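Local coordinates for protein phosphoglycolate phosphatase (PDB 1L6R) that catalyses the dephosphorylation of 2-phosphoglycolate to glycolate and, less efficiently, releases phosphate from pyrophosphate, using magnesium as cofactor, at residues A[8-13]-A[173-178]; A[130-135]-A[148-153]; A[99-104]-A[118-123]. The protein carries 1 engineered substitution. All coordinates share one frame; numbering follows the deposited sequence. Where two conformers were deposited one is given.

Interaction 1 joins two neighbouring parallel strands, 7-11 and 172-175, in the middle of the large sheet of the HAD core, and brings together two of the metal-binding aspartates. The chain between them includes the smaller cap domain, which holds the other two contacts. Interaction 3 closes before interaction 2 opens. Centre to centre, interaction 1 lies about 22 Å from interaction 2 and 28 Å from interaction 3, without touching either. Interactions 2 and 3 are about 17 Å apart and share helix 124-132: 118-123 leads into it and 130-135 leads out of it, each bonded to another part of the cap. A long, weak ion pair between Arg99 and Glu130 connects these two contacts.

Interaction 1 of 3, residues A[8-13]-A[173-178]; sequences AAIDVD and LVIGDS. With CA (calcium ion), chain C; CA (calcium ion), chain D.
Here is the catalytic centre of the HAD fold: parallel strands 7-11 and 172-175 lie side by side in the Rossmann-like sheet and deliver two aspartates, one at the end of its strand, the other in the loop just after. Three backbone bonds set the register, Ala9 N to Leu173 O (2.8 Å), Ile175 N to Ala9 O (3.0 Å) and Asp11 N to Ile175 O (3.1 Å), each arriving nearly along its C=O axis. Ile10 and Ile175 lie alongside each other on one face, with Ile175 also packed against helix 215-223.

Asp11 is the nucleophile. Its CB sits 3.6 Å from Ile175 O, and CG stands anti to the backbone N (chi1 168°). In the carboxylate, OD1 takes the backbone N-H of Gly14, capping the helix that starts at Val12, and a weak bond from a calcium-bound water, whereas OD2 binds calcium at 2.4 Å. These partners restrain its rotation.

Asp177 crosses Asp11 at about a right angle and bridges two ions, its OD1 2.4 Å from the calcium shared with Asp11, where Asn180 and Asp181 complete the protein ligands, and its OD2 2.4 Å from the second.

Interaction 2 of 3, residues A[130-135]-A[148-153]; sequences EAESRG and MNRGED
A Schellman motif ends helix 124-132 in the cap domain, and its glycine reaches across to the chain leaving strand 144-149. Gly135 is the C-prime residue, with a positive phi of 87°: its N bonds to Glu132 O, and Phe136 N reaches back to Ala131 O. A CB here would run into the preceding carbonyl, so the turn suits a residue without one. Two residues earlier, Ser133 OG donates to Glu130 O at 2.6 Å, coming from above the carbonyl plane.

The direct link between the segments is one backbone bond, Arg150 N to Gly135 O, 3.1 Å long and in the carbonyl plane. Arg150 CB touches the same oxygen at 3.5 Å. Beyond CB the side chain starts anti to the backbone N and then bends at chi2 and chi3, which brings NH2 to 4.4 Å from Glu132 OE2. That oxygen lies well out of the guanidinium plane, so no N-H aims at it; one water closes the gap, giving to OE2 and accepting from NH2. Gln186 and Asn200 of the second subunit are hydrogen-bonded to Arg150 NH1 and Glu132 OE1, so the contact lies at the homodimer interface.

On the strand side a type II turn, Asn149 to Glu152, follows. Asn149 N donates to the anti lone pair of Glu152 OE1 (3.1 Å), and Asn149 ND2, also bonded to Ser85 O, donates to that OE1 from above the carboxylate plane (2.9 Å). The contact lies just beyond the antiparallel pairing of strands 136-141 and 144-149, with Ala131 touching Ile138 of strand 136-141 and Phe92 of helix 87-96.

Interaction 3 of 3, residues A[99-104]-A[118-123]; sequences RTSMRS and DIDPED
Two loops of the cap domain, one after helix 87-96 and one leading into helix 124-132, are joined by a single antiparallel bridge and a serine-centred network, while an ST turn shapes the first loop. The turn is Thr100's: OG1 accepts from Met102 N and also bonds to Met96 O of the preceding helix.

Ser101 carries the centre. Its N-H and hydroxyl both go to one oxygen, Asp123 OD2. The backbone N lies 2.9 Å from that OD2 and 37° above the carboxylate plane, whereas Ser101 OG, at 2.6 Å from OD2, meets the anti lone pair. OG then accepts from Asp120 N at 2.8 Å, so it is held on two sides and its rotation is fixed. An alanine at Asp123 would remove the acceptor of both donors of Ser101 and would probably loosen this loop where it meets the start of helix 124-132.

Further along, Arg103 and Asp118 form a hydrogen-bonded pair, Arg103 N to Asp118 O at 2.9 Å and Asp118 N to Arg103 O also at 2.9 Å. Ile119 CD1 touches Met102 CB, and both side chains pack on Val127 of helix 124-132.

The Arg103 chain is extended from CG to NE and lays one guanidinium face over Asp118 CB, with CZ 3.7 Å from that carbon. NH1 curls back to Ser101 O at 2.8 Å, almost in the guanidinium plane, and forms a salt bridge with Asp120 OD1 at 3.5 Å whose hydrogen bond is weak; the guanidinium and carboxylate planes are 62° apart. A water accepts from Arg103 NE and donates to Asp118 OD2; a second accepts from Arg103 NH2 and donates to Ile119 O.

Interaction 1 of 3, residues A[8-13]-A[173-178]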
# COMPACT_ATOMS: atom_id res chain seq x y z
N ALA A 8 6.69 -9.92 -14.79
CA ALA A 8 5.44 -10.37 -14.19
C ALA A 8 5.72 -10.92 -12.80
O ALA A 8 6.60 -11.76 -12.61
CB ALA A 8 4.78 -11.44 -15.05
N ALA A 9 4.97 -10.42 -11.82
CA ALA A 9 5.11 -10.87 -10.43
C ALA A 9 3.85 -11.69 -10.15
O ALA A 9 2.73 -11.17 -10.26
CB ALA A 9 5.21 -9.68 -9.49
N ILE A 10 4.04 -12.95 -9.80
CA ILE A 10 2.93 -13.87 -9.60
C ILE A 10 2.81 -14.48 -8.21
O ILE A 10 3.80 -14.95 -7.64
CB ILE A 10 3.05 -15.04 -10.61
CG1 ILE A 10 3.27 -14.49 -12.03
CG2 ILE A 10 1.82 -15.92 -10.55
CD1 ILE A 10 3.54 -15.56 -13.07
N ASP A 11 1.58 -14.49 -7.70
CA ASP A 11 1.22 -15.08 -6.41
C ASP A 11 1.23 -16.59 -6.62
O ASP A 11 0.38 -17.15 -7.32
CB ASP A 11 -0.18 -14.57 -6.03
CG ASP A 11 -0.79 -15.31 -4.88
OD1 ASP A 11 -0.11 -16.06 -4.16
OD2 ASP A 11 -2.01 -15.11 -4.72
N VAL A 12 2.19 -17.27 -6.00
CA VAL A 12 2.34 -18.71 -6.17
C VAL A 12 1.13 -19.53 -5.73
O VAL A 12 0.54 -20.27 -6.53
CB VAL A 12 3.57 -19.23 -5.38
CG1 VAL A 12 3.62 -20.76 -5.39
CG2 VAL A 12 4.85 -18.67 -5.98
N ASP A 13 0.75 -19.38 -4.48
CA ASP A 13 -0.35 -20.16 -3.95
C ASP A 13 -1.71 -19.77 -4.50
O ASP A 13 -2.59 -20.61 -4.64
CB ASP A 13 -0.31 -20.07 -2.44
CG ASP A 13 1.08 -20.32 -1.92
OD1 ASP A 13 1.83 -19.35 -1.67
OD2 ASP A 13 1.44 -21.51 -1.80
N LEU A 173 3.54 -6.47 -14.68
CA LEU A 173 2.24 -7.12 -14.65
C LEU A 173 2.18 -7.92 -13.36
O LEU A 173 3.10 -8.68 -13.05
CB LEU A 173 2.08 -8.08 -15.84
CG LEU A 173 0.91 -9.06 -15.76
CD1 LEU A 173 -0.43 -8.31 -15.83
CD2 LEU A 173 1.01 -10.07 -16.90
N VAL A 174 1.12 -7.73 -12.58
CA VAL A 174 0.96 -8.53 -11.37
C VAL A 174 -0.23 -9.47 -11.56
O VAL A 174 -1.22 -9.12 -12.20
CB VAL A 174 0.74 -7.66 -10.09
CG1 VAL A 174 1.94 -6.75 -9.87
CG2 VAL A 174 -0.55 -6.86 -10.21
N ILE A 175 -0.10 -10.69 -11.04
CA ILE A 175 -1.16 -11.69 -11.12
C ILE A 175 -1.42 -12.15 -9.69
O ILE A 175 -0.50 -12.61 -8.99
CB ILE A 175 -0.73 -12.88 -12.02
CG1 ILE A 175 -0.38 -12.36 -13.42
CG2 ILE A 175 -1.85 -13.92 -12.08
CD1 ILE A 175 0.10 -13.43 -14.37
N GLY A 176 -2.68 -12.01 -9.27
CA GLY A 176 -3.11 -12.36 -7.92
C GLY A 176 -4.53 -12.86 -7.96
O GLY A 176 -5.12 -12.97 -9.05
N ASP A 177 -5.13 -13.12 -6.80
CA ASP A 177 -6.48 -13.66 -6.78
C ASP A 177 -7.40 -13.22 -5.65
O ASP A 177 -8.60 -13.44 -5.73
CB ASP A 177 -6.40 -15.20 -6.75
CG ASP A 177 -5.89 -15.74 -5.42
OD1 ASP A 177 -5.14 -15.03 -4.74
OD2 ASP A 177 -6.21 -16.88 -5.04
N SER A 178 -6.87 -12.60 -4.61
CA SER A 178 -7.70 -12.26 -3.46
C SER A 178 -7.22 -11.05 -2.69
O SER A 178 -6.31 -10.35 -3.11
CB SER A 178 -7.77 -13.48 -2.53
OG SER A 178 -6.46 -13.83 -2.09
CA CA C . -3.54 -14.37 -3.04
CA CA D . -6.62 -19.07 -5.90
O HOH W 1 -1.33 -15.07 -1.74
O HOH W 2 -4.96 -21.00 -5.80
O HOH W 3 -4.19 -16.32 -1.63
O HOH W 4 -6.40 -19.65 -3.44
O HOH W 5 -7.36 -18.60 -8.18

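Interaction 2 of 3, residues A[130-135]-A[148-153]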
# COMPACT_ATOMS: atom_id res chain seq x y z
N GLU A 130 -4.65 -7.86 19.14
CA GLU A 130 -3.38 -7.86 19.87
C GLU A 130 -2.21 -7.64 18.91
O GLU A 130 -1.28 -6.89 19.21
CB GLU A 130 -3.19 -9.17 20.62
CG GLU A 130 -4.10 -9.32 21.83
CD GLU A 130 -3.97 -8.16 22.79
OE1 GLU A 130 -4.65 -7.13 22.59
OE2 GLU A 130 -3.17 -8.27 23.75
N ALA A 131 -2.25 -8.29 17.76
CA ALA A 131 -1.18 -8.15 16.78
C ALA A 131 -1.05 -6.72 16.27
O ALA A 131 0.05 -6.16 16.21
CB ALA A 131 -1.41 -9.12 15.61
N GLU A 132 -2.18 -6.12 15.91
CA GLU A 132 -2.13 -4.76 15.39
C GLU A 132 -1.67 -3.77 16.45
O GLU A 132 -1.05 -2.76 16.13
CB GLU A 132 -3.50 -4.38 14.80
CG GLU A 132 -3.95 -5.37 13.72
CD GLU A 132 -5.06 -4.85 12.84
OE1 GLU A 132 -5.83 -3.98 13.30
OE2 GLU A 132 -5.18 -5.32 11.69
N SER A 133 -1.94 -4.07 17.72
CA SER A 133 -1.52 -3.18 18.80
C SER A 133 -0.00 -3.24 18.96
O SER A 133 0.60 -2.40 19.64
CB SER A 133 -2.20 -3.56 20.12
OG SER A 133 -1.64 -4.74 20.66
N ARG A 134 0.62 -4.23 18.33
CA ARG A 134 2.06 -4.40 18.41
C ARG A 134 2.77 -4.07 17.10
O ARG A 134 3.96 -4.33 16.95
CB ARG A 134 2.38 -5.84 18.82
CG ARG A 134 1.89 -6.22 20.21
CD ARG A 134 2.61 -5.40 21.27
NE ARG A 134 4.06 -5.41 21.06
CZ ARG A 134 4.81 -6.51 21.06
NH1 ARG A 134 4.26 -7.70 21.28
NH2 ARG A 134 6.12 -6.41 20.85
N GLY A 135 2.04 -3.51 16.14
CA GLY A 135 2.65 -3.15 14.87
C GLY A 135 2.69 -4.27 13.84
O GLY A 135 3.42 -4.16 12.84
N MET A 148 2.80 -10.83 10.21
CA MET A 148 3.73 -9.99 9.49
C MET A 148 3.94 -8.63 10.12
O MET A 148 3.07 -8.12 10.84
CB MET A 148 3.19 -9.73 8.08
CG MET A 148 2.71 -10.95 7.32
SD MET A 148 4.02 -12.14 7.04
CE MET A 148 5.26 -11.08 6.31
N ASN A 149 5.09 -8.03 9.82
CA ASN A 149 5.38 -6.68 10.27
C ASN A 149 4.55 -5.79 9.32
O ASN A 149 4.38 -6.11 8.14
CB ASN A 149 6.87 -6.40 10.09
CG ASN A 149 7.73 -7.16 11.09
OD1 ASN A 149 7.77 -6.80 12.27
ND2 ASN A 149 8.40 -8.21 10.63
N ARG A 150 4.00 -4.69 9.83
CA ARG A 150 3.20 -3.80 8.98
C ARG A 150 4.05 -3.33 7.80
O ARG A 150 5.17 -2.85 7.98
CB ARG A 150 2.73 -2.59 9.79
CG ARG A 150 2.05 -1.49 8.97
CD ARG A 150 0.65 -1.85 8.50
NE ARG A 150 -0.28 -2.03 9.62
CZ ARG A 150 -1.60 -1.99 9.50
NH1 ARG A 150 -2.17 -1.77 8.32
NH2 ARG A 150 -2.37 -2.18 10.57
N GLY A 151 3.52 -3.48 6.59
CA GLY A 151 4.24 -3.05 5.40
C GLY A 151 5.07 -4.14 4.72
O GLY A 151 5.65 -3.91 3.66
N GLU A 152 5.12 -5.32 5.33
CA GLU A 152 5.87 -6.45 4.79
C GLU A 152 4.87 -7.21 3.94
O GLU A 152 4.25 -8.19 4.38
CB GLU A 152 6.39 -7.28 5.97
CG GLU A 152 7.32 -8.41 5.61
CD GLU A 152 7.85 -9.13 6.84
OE1 GLU A 152 7.39 -8.82 7.96
OE2 GLU A 152 8.73 -10.01 6.68
N ASP A 153 4.71 -6.76 2.70
CA ASP A 153 3.71 -7.32 1.82
C ASP A 153 4.10 -7.36 0.36
O ASP A 153 5.23 -7.04 -0.01
CB ASP A 153 2.40 -6.53 1.97
CG ASP A 153 2.55 -5.05 1.66
OD1 ASP A 153 3.47 -4.66 0.92
OD2 ASP A 153 1.72 -4.25 2.16
O HOH W 6 -5.01 -3.13 9.87

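Interaction 3 of 3, residues A[99-104]-A[118-123]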
# COMPACT_ATOMS: atom_id res chain seq x y z
N ARG A 99 -2.18 -18.33 25.95
CA ARG A 99 -3.56 -18.05 26.34
C ARG A 99 -4.59 -18.11 25.21
O ARG A 99 -5.72 -17.67 25.38
CB ARG A 99 -3.64 -16.70 27.04
CG ARG A 99 -2.99 -15.56 26.29
CD ARG A 99 -2.40 -14.56 27.28
NE ARG A 99 -1.95 -13.33 26.62
CZ ARG A 99 -2.77 -12.47 26.03
NH1 ARG A 99 -4.08 -12.71 26.02
NH2 ARG A 99 -2.30 -11.38 25.45
N THR A 100 -4.18 -18.66 24.07
CA THR A 100 -5.09 -18.82 22.93
C THR A 100 -4.67 -20.08 22.18
O THR A 100 -3.72 -20.75 22.56
CB THR A 100 -5.03 -17.64 21.94
OG1 THR A 100 -3.78 -17.67 21.24
CG2 THR A 100 -5.19 -16.32 22.66
N SER A 101 -5.39 -20.37 21.10
CA SER A 101 -5.10 -21.54 20.29
C SER A 101 -4.02 -21.26 19.25
O SER A 101 -3.67 -22.15 18.47
CB SER A 101 -6.37 -22.00 19.58
OG SER A 101 -6.82 -20.99 18.69
N MET A 102 -3.50 -20.03 19.23
CA MET A 102 -2.46 -19.67 18.26
C MET A 102 -1.27 -20.60 18.46
O MET A 102 -0.79 -20.78 19.58
CB MET A 102 -2.03 -18.22 18.47
CG MET A 102 -1.24 -17.64 17.32
SD MET A 102 -0.58 -16.02 17.73
CE MET A 102 0.03 -15.50 16.11
N ARG A 103 -0.78 -21.19 17.38
CA ARG A 103 0.31 -22.14 17.50
C ARG A 103 1.27 -22.12 16.32
O ARG A 103 0.90 -21.77 15.19
CB ARG A 103 -0.26 -23.54 17.68
CG ARG A 103 -1.36 -23.90 16.69
CD ARG A 103 -2.06 -25.20 17.08
NE ARG A 103 -3.05 -25.62 16.10
CZ ARG A 103 -4.25 -25.07 15.94
NH1 ARG A 103 -4.63 -24.05 16.71
NH2 ARG A 103 -5.07 -25.53 15.02
N SER A 104 2.51 -22.51 16.60
CA SER A 104 3.57 -22.57 15.61
C SER A 104 3.32 -23.67 14.58
O SER A 104 2.54 -24.61 14.82
CB SER A 104 4.91 -22.82 16.31
OG SER A 104 5.99 -22.69 15.40
N ASP A 118 -1.05 -21.40 13.09
CA ASP A 118 -2.38 -21.99 12.93
C ASP A 118 -3.15 -21.38 14.10
O ASP A 118 -2.56 -21.00 15.11
CB ASP A 118 -2.36 -23.52 13.11
CG ASP A 118 -1.74 -24.25 11.92
OD1 ASP A 118 -1.68 -23.66 10.82
OD2 ASP A 118 -1.34 -25.42 12.10
N ILE A 119 -4.47 -21.30 13.97
CA ILE A 119 -5.29 -20.72 15.03
C ILE A 119 -6.74 -21.15 14.85
O ILE A 119 -7.20 -21.36 13.73
CB ILE A 119 -5.20 -19.17 14.99
CG1 ILE A 119 -5.85 -18.55 16.22
CG2 ILE A 119 -5.86 -18.64 13.70
CD1 ILE A 119 -5.60 -17.07 16.35
N ASP A 120 -7.46 -21.32 15.96
CA ASP A 120 -8.87 -21.67 15.90
C ASP A 120 -9.61 -20.41 15.44
O ASP A 120 -9.27 -19.31 15.86
CB ASP A 120 -9.41 -22.08 17.27
CG ASP A 120 -8.78 -23.35 17.80
OD1 ASP A 120 -8.11 -24.07 17.03
OD2 ASP A 120 -8.98 -23.65 19.00
N PRO A 121 -10.61 -20.55 14.56
CA PRO A 121 -11.36 -19.39 14.08
C PRO A 121 -11.87 -18.46 15.18
O PRO A 121 -11.91 -17.24 15.00
CB PRO A 121 -12.51 -20.02 13.29
CG PRO A 121 -11.86 -21.27 12.73
CD PRO A 121 -11.09 -21.79 13.93
N GLU A 122 -12.24 -19.04 16.32
CA GLU A 122 -12.76 -18.26 17.44
C GLU A 122 -11.76 -17.29 18.05
O GLU A 122 -12.16 -16.32 18.68
CB GLU A 122 -13.27 -19.18 18.55
CG GLU A 122 -14.31 -20.17 18.10
CD GLU A 122 -13.73 -21.55 17.87
OE1 GLU A 122 -12.66 -21.64 17.23
OE2 GLU A 122 -14.34 -22.53 18.33
N ASP A 123 -10.47 -17.55 17.88
CA ASP A 123 -9.45 -16.67 18.45
C ASP A 123 -8.91 -15.63 17.49
O ASP A 123 -8.11 -14.79 17.88
CB ASP A 123 -8.27 -17.49 18.99
CG ASP A 123 -8.63 -18.31 20.21
OD1 ASP A 123 -9.52 -17.88 20.98
OD2 ASP A 123 -8.03 -19.39 20.41
O HOH W 7 -7.53 -24.32 13.29
O HOH W 8 -2.76 -27.20 13.73
O HOH W 9 0.34 -26.09 14.34